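PDB 3N08: UPF0098 protein CT_736 from Chlamydia trachomatis, which is of unverified function but, as a bacterial homologue of phosphatidylethanolamine-binding proteins and Raf kinase inhibitor protein, may bind phospholipid head groups or related anionic ligands. Local coordinates for residues S43-V48 and E130-A135. Residues are numbered along the deposited sequence; the frame is centred on the assembly and turned at random.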
loop_
_atom_site.group_PDB
_atom_site.type_symbol
_atom_site.label_atom_id
_atom_site.label_comp_id
_atom_site.label_asym_id
_atom_site.label_seq_id
_atom_site.Cartn_x
_atom_site.Cartn_y
_atom_site.Cartn_z
ATOM N N SER B 43 -1.970 -7.246 16.475
ATOM C CA SER B 43 -0.543 -7.451 16.271
ATOM C C SER B 43 -0.232 -7.389 14.791
ATOM O O SER B 43 -1.139 -7.507 13.952
ATOM C CB SER B 43 -0.101 -8.806 16.840
ATOM O OG SER B 43 -0.636 -9.906 16.108
ATOM N N LEU B 44 1.058 -7.232 14.510
ATOM C CA LEU B 44 1.593 -7.284 13.151
ATOM C C LEU B 44 2.659 -8.356 13.036
ATOM O O LEU B 44 3.368 -8.675 13.985
ATOM C CB LEU B 44 2.213 -5.937 12.759
ATOM C CG LEU B 44 1.281 -4.731 12.602
ATOM C CD1 LEU B 44 2.064 -3.421 12.490
ATOM C CD2 LEU B 44 0.391 -4.936 11.377
ATOM N N VAL B 45 2.769 -8.875 11.823
ATOM C CA VAL B 45 3.764 -9.861 11.429
ATOM C C VAL B 45 4.519 -9.365 10.204
ATOM O O VAL B 45 3.911 -8.772 9.299
ATOM C CB VAL B 45 3.077 -11.185 11.064
ATOM C CG1 VAL B 45 4.082 -12.216 10.565
ATOM C CG2 VAL B 45 2.268 -11.696 12.257
ATOM N N LEU B 46 5.821 -9.620 10.174
ATOM C CA LEU B 46 6.676 -9.319 9.019
ATOM C C LEU B 46 7.427 -10.569 8.579
ATOM O O LEU B 46 8.042 -11.230 9.405
ATOM C CB LEU B 46 7.645 -8.203 9.406
ATOM C CG LEU B 46 8.683 -7.845 8.338
ATOM C CD1 LEU B 46 8.083 -7.158 7.159
ATOM C CD2 LEU B 46 9.814 -7.002 8.900
ATOM N N ILE B 47 7.365 -10.890 7.286
ATOM C CA ILE B 47 8.144 -11.997 6.724
ATOM C C ILE B 47 8.899 -11.438 5.520
ATOM O O ILE B 47 8.288 -10.857 4.634
ATOM C CB ILE B 47 7.262 -13.181 6.313
ATOM C CG1 ILE B 47 6.496 -13.711 7.515
ATOM C CG2 ILE B 47 8.108 -14.285 5.652
ATOM C CD1 ILE B 47 5.491 -14.795 7.181
ATOM N N VAL B 48 10.219 -11.634 5.480
ATOM C CA VAL B 48 11.028 -11.169 4.361
ATOM C C VAL B 48 11.660 -12.381 3.726
ATOM O O VAL B 48 12.288 -13.202 4.408
ATOM C CB VAL B 48 12.122 -10.195 4.818
ATOM C CG1 VAL B 48 12.926 -9.659 3.661
ATOM C CG2 VAL B 48 11.521 -9.062 5.642
ATOM N N GLU B 130 6.785 -21.812 8.424
ATOM C CA GLU B 130 5.689 -22.766 8.372
ATOM C C GLU B 130 4.837 -22.709 9.642
ATOM O O GLU B 130 3.613 -22.682 9.571
ATOM C CB GLU B 130 6.213 -24.184 8.139
ATOM C CG GLU B 130 5.119 -25.236 8.065
ATOM C CD GLU B 130 5.652 -26.627 7.747
ATOM O OE1 GLU B 130 6.828 -26.911 8.065
ATOM O OE2 GLU B 130 4.893 -27.439 7.177
ATOM N N GLN B 131 5.488 -22.685 10.802
ATOM C CA GLN B 131 4.768 -22.627 12.084
ATOM C C GLN B 131 3.984 -21.316 12.252
ATOM O O GLN B 131 2.853 -21.290 12.751
ATOM C CB GLN B 131 5.758 -22.765 13.234
ATOM C CG GLN B 131 6.370 -24.149 13.350
ATOM C CD GLN B 131 7.506 -24.190 14.354
ATOM O OE1 GLN B 131 8.134 -23.185 14.642
ATOM N NE2 GLN B 131 7.757 -25.371 14.900
ATOM N N LEU B 132 4.604 -20.225 11.822
ATOM C CA LEU B 132 3.995 -18.906 11.889
ATOM C C LEU B 132 2.741 -18.827 11.025
ATOM O O LEU B 132 1.702 -18.324 11.455
ATOM C CB LEU B 132 5.022 -17.855 11.465
ATOM C CG LEU B 132 4.509 -16.428 11.468
ATOM C CD1 LEU B 132 3.879 -16.059 12.811
ATOM C CD2 LEU B 132 5.663 -15.497 11.160
ATOM N N LEU B 133 2.815 -19.346 9.809
ATOM C CA LEU B 133 1.673 -19.324 8.921
ATOM C C LEU B 133 0.513 -20.105 9.529
ATOM O O LEU B 133 -0.649 -19.699 9.408
ATOM C CB LEU B 133 2.047 -19.876 7.540
ATOM C CG LEU B 133 2.982 -19.024 6.675
ATOM C CD1 LEU B 133 3.180 -19.668 5.311
ATOM C CD2 LEU B 133 2.470 -17.612 6.528
ATOM N N GLU B 134 0.821 -21.210 10.196
ATOM C CA GLU B 134 -0.224 -22.000 10.834
ATOM C C GLU B 134 -0.864 -21.201 11.974
ATOM O O GLU B 134 -2.074 -21.200 12.132
ATOM C CB GLU B 134 0.341 -23.340 11.324
ATOM C CG GLU B 134 -0.662 -24.205 12.081
ATOM N N ALA B 135 -0.047 -20.511 12.754
ATOM C CA ALA B 135 -0.551 -19.770 13.894
ATOM C C ALA B 135 -1.424 -18.591 13.438
ATOM O O ALA B 135 -2.397 -18.243 14.104
ATOM C CB ALA B 135 0.606 -19.294 14.768
#
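Strand 43-48 faces helix 130-135 with Val45 opposite Leu132, their CA atoms 9.1 Å apart; the two axes approach to 11.1 Å and run roughly antiparallel, at 148°. Everything that meets across this gap is aliphatic. The CB of Leu132 is directed toward the strand, and its CD2 methyl sits over the two strand residues that face the helix, Val45 and Ile47. It meets Val45 CG1 tip to tip at 3.7 Å, and Ile47 comes up to the same methyl from one strand repeat further on, CD1 lying 4.0 Å from Leu132 CD2. Strand 43-50 is central in the large mixed sheet of the PEBP fold; Val45 and Ile47 bond through their backbones to strand 108-117, Leu44 and Leu46 to strand 63-71, and the short helix 129-136, just before strand 140-150, packs on one face of that sheet. Ile67, Leu121 and Val127 add further apolar contacts around Leu132. The extended end of Ile47 (chi2 174°) carries CD1 out to Leu133 as well, whose CD2 lies 4.2 Å away. The CB bond of Leu133 leaves the helix across the line to the strand, and only its tip swings in, at the solvent-facing border of the contact.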